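Local coordinates for fucolectin-related protein (Streptococcus pneumoniae, PDB 2WMF) that probably hydrolyses host blood-group carbohydrate antigens as a family 98 glycoside hydrolase, at residues T244-E249 against E361-Y366. Numbering follows the deposited sequence.
Sequences TWKWWE and ETMPLY
K246 reaches across to M363 and P364 just beyond the C-terminal end of strand 237-243, the seventh strand of the (beta/alpha)8 barrel. K246 sits in the short helix 245-249 that follows this strand, while M363 and P364 belong to an irregular loop between strands 337-340 and 376-377, so the contact ties the family 98 barrel region to a loop of the C-terminal region. K246 CB leaves the helix heading for the loop, and CG lies between the backbone N and the carbonyl carbon (chi1 76°); both stop just short of touching, with M363 SD the nearest atom to each. Contact begins at K246 CD, which stands 4.1 Å from M363 SD and 3.9 Å from P364 CD. One atom further, K246 CE lies against the proline ring, 3.9 Å from P364 CG and the same from P364 CD. Bends at chi3 and chi4, both near +60°, then turn NZ back from the proline toward the barrel. There it hydrogen-bonds D243 O at the end of strand 237-243 and N213 OD1 just after strand 207-212, and forms a salt bridge with E278 of helix 272-283. Three oxygens thus grip the buried ammonium group, while CD and CE of the lysine offer apolar surface to M363 and P364. P364 also touches E278, so the same glutamate borders both the proline and the lysine tip.

M363 arrives from beside the methylenes; the bend at chi2 (-73°) brings SD round to the lysine, and the one at chi3 sets where the CE methyl goes. M363 also touches A438 and M274. W247 leaves the helix on another side, its NE1 held by T253 O, yet its indole swings round for CZ3 to come obliquely within 4.5 Å of the M363 CE methyl.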
loop_
_atom_site.group_PDB
_atom_site.type_symbol
_atom_site.label_atom_id
_atom_site.label_comp_id
_atom_site.label_asym_id
_atom_site.label_seq_id
_atom_site.Cartn_x
_atom_site.Cartn_y
_atom_site.Cartn_z
ATOM N N THR A 244 -8.077 3.756 -4.356
ATOM C CA THR A 244 -8.729 3.283 -5.611
ATOM C C THR A 244 -9.413 4.445 -6.374
ATOM O O THR A 244 -9.806 4.269 -7.525
ATOM C CB THR A 244 -9.722 2.162 -5.370
ATOM O OG1 THR A 244 -10.775 2.624 -4.530
ATOM C CG2 THR A 244 -9.012 0.901 -4.721
ATOM N N TRP A 245 -9.504 5.624 -5.739
ATOM C CA TRP A 245 -9.890 6.845 -6.470
ATOM C C TRP A 245 -8.916 7.125 -7.624
ATOM O O TRP A 245 -9.260 7.857 -8.564
ATOM C CB TRP A 245 -9.964 8.075 -5.549
ATOM C CG TRP A 245 -11.234 8.272 -4.782
ATOM C CD1 TRP A 245 -11.463 8.005 -3.462
ATOM C CD2 TRP A 245 -12.442 8.859 -5.283
ATOM N NE1 TRP A 245 -12.737 8.361 -3.118
ATOM C CE2 TRP A 245 -13.357 8.922 -4.202
ATOM C CE3 TRP A 245 -12.832 9.353 -6.520
ATOM C CZ2 TRP A 245 -14.668 9.415 -4.343
ATOM C CZ3 TRP A 245 -14.134 9.871 -6.659
ATOM C CH2 TRP A 245 -15.032 9.875 -5.568
ATOM N N LYS A 246 -7.696 6.570 -7.576
ATOM C CA LYS A 246 -6.785 6.712 -8.753
ATOM C C LYS A 246 -7.492 6.257 -10.053
ATOM O O LYS A 246 -7.221 6.814 -11.158
ATOM C CB LYS A 246 -5.457 5.987 -8.556
ATOM C CG LYS A 246 -5.480 4.452 -8.698
ATOM C CD LYS A 246 -4.085 3.847 -8.692
ATOM C CE LYS A 246 -3.313 4.114 -7.420
ATOM N NZ LYS A 246 -3.941 3.589 -6.172
ATOM N N TRP A 247 -8.333 5.234 -9.929
ATOM C CA TRP A 247 -8.995 4.648 -11.091
ATOM C C TRP A 247 -9.906 5.722 -11.750
ATOM O O TRP A 247 -9.931 5.890 -12.989
ATOM C CB TRP A 247 -9.760 3.367 -10.709
ATOM C CG TRP A 247 -9.967 2.381 -11.816
ATOM C CD1 TRP A 247 -11.113 2.164 -12.487
ATOM C CD2 TRP A 247 -9.015 1.443 -12.335
ATOM N NE1 TRP A 247 -10.964 1.141 -13.414
ATOM C CE2 TRP A 247 -9.659 0.709 -13.362
ATOM C CE3 TRP A 247 -7.680 1.135 -12.022
ATOM C CZ2 TRP A 247 -9.017 -0.332 -14.048
ATOM C CZ3 TRP A 247 -7.051 0.121 -12.726
ATOM C CH2 TRP A 247 -7.702 -0.584 -13.726
ATOM N N TRP A 248 -10.609 6.468 -10.906
ATOM C CA TRP A 248 -11.455 7.632 -11.317
ATOM C C TRP A 248 -10.593 8.757 -11.878
ATOM O O TRP A 248 -10.914 9.337 -12.917
ATOM C CB TRP A 248 -12.246 8.121 -10.110
ATOM C CG TRP A 248 -13.168 9.272 -10.394
ATOM C CD1 TRP A 248 -14.459 9.209 -10.856
ATOM C CD2 TRP A 248 -12.862 10.645 -10.215
ATOM N NE1 TRP A 248 -14.967 10.487 -10.980
ATOM C CE2 TRP A 248 -14.007 11.380 -10.580
ATOM C CE3 TRP A 248 -11.731 11.338 -9.763
ATOM C CZ2 TRP A 248 -14.056 12.759 -10.525
ATOM C CZ3 TRP A 248 -11.791 12.728 -9.698
ATOM C CH2 TRP A 248 -12.950 13.422 -10.095
ATOM N N GLU A 249 -9.467 9.053 -11.229
ATOM C CA GLU A 249 -8.569 10.130 -11.702
ATOM C C GLU A 249 -8.066 9.851 -13.139
ATOM O O GLU A 249 -7.892 10.784 -13.934
ATOM C CB GLU A 249 -7.393 10.307 -10.742
ATOM C CG GLU A 249 -7.780 10.834 -9.336
ATOM C CD GLU A 249 -8.118 12.325 -9.290
ATOM O OE1 GLU A 249 -7.938 13.033 -10.323
ATOM O OE2 GLU A 249 -8.557 12.771 -8.168
ATOM N N GLU A 361 4.832 7.070 -14.043
ATOM C CA GLU A 361 4.714 7.477 -12.632
ATOM C C GLU A 361 3.300 7.908 -12.239
ATOM O O GLU A 361 3.050 8.192 -11.066
ATOM C CB GLU A 361 5.725 8.523 -12.254
ATOM C CG GLU A 361 7.169 8.073 -12.149
ATOM C CD GLU A 361 7.947 9.040 -11.299
ATOM O OE1 GLU A 361 7.722 9.013 -10.059
ATOM O OE2 GLU A 361 8.737 9.810 -11.885
ATOM N N THR A 362 2.359 7.929 -13.196
ATOM C CA THR A 362 0.972 8.226 -12.882
ATOM C C THR A 362 0.288 7.040 -12.201
ATOM O O THR A 362 -0.755 7.211 -11.583
ATOM C CB THR A 362 0.105 8.701 -14.084
ATOM O OG1 THR A 362 -0.249 7.590 -14.901
ATOM C CG2 THR A 362 0.810 9.805 -14.862
ATOM N N MET A 363 0.895 5.855 -12.325
ATOM C CA MET A 363 0.334 4.632 -11.785
ATOM C C MET A 363 1.389 3.844 -10.995
ATOM O O MET A 363 2.581 4.072 -11.135
ATOM C CB MET A 363 -0.198 3.773 -12.939
ATOM C CG MET A 363 -1.399 4.445 -13.621
ATOM S SD MET A 363 -2.864 4.360 -12.584
ATOM C CE MET A 363 -3.361 2.620 -12.867
ATOM N N PRO A 364 0.913 2.992 -10.096
ATOM C CA PRO A 364 1.829 2.477 -9.071
ATOM C C PRO A 364 2.667 1.282 -9.464
ATOM O O PRO A 364 3.675 1.000 -8.784
ATOM C CB PRO A 364 0.856 2.077 -7.933
ATOM C CG PRO A 364 -0.412 1.729 -8.641
ATOM C CD PRO A 364 -0.488 2.690 -9.773
ATOM N N LEU A 365 2.273 0.521 -10.494
ATOM C CA LEU A 365 2.961 -0.754 -10.725
ATOM C C LEU A 365 4.363 -0.507 -11.295
ATOM O O LEU A 365 4.563 0.373 -12.109
ATOM C CB LEU A 365 2.153 -1.703 -11.624
ATOM C CG LEU A 365 0.709 -1.982 -11.212
ATOM C CD1 LEU A 365 -0.008 -2.925 -12.229
ATOM C CD2 LEU A 365 0.659 -2.524 -9.757
ATOM N N TYR A 366 5.324 -1.306 -10.818
ATOM C CA TYR A 366 6.693 -1.239 -11.346
ATOM C C TYR A 366 6.883 -2.271 -12.485
ATOM O O TYR A 366 6.349 -3.365 -12.422
ATOM C CB TYR A 366 7.698 -1.532 -10.240
ATOM C CG TYR A 366 7.746 -0.409 -9.225
ATOM C CD1 TYR A 366 7.891 0.917 -9.650
ATOM C CD2 TYR A 366 7.578 -0.647 -7.850
ATOM C CE1 TYR A 366 7.944 1.961 -8.731
ATOM C CE2 TYR A 366 7.637 0.404 -6.925
ATOM C CZ TYR A 366 7.824 1.709 -7.362
ATOM O OH TYR A 366 7.899 2.763 -6.458
#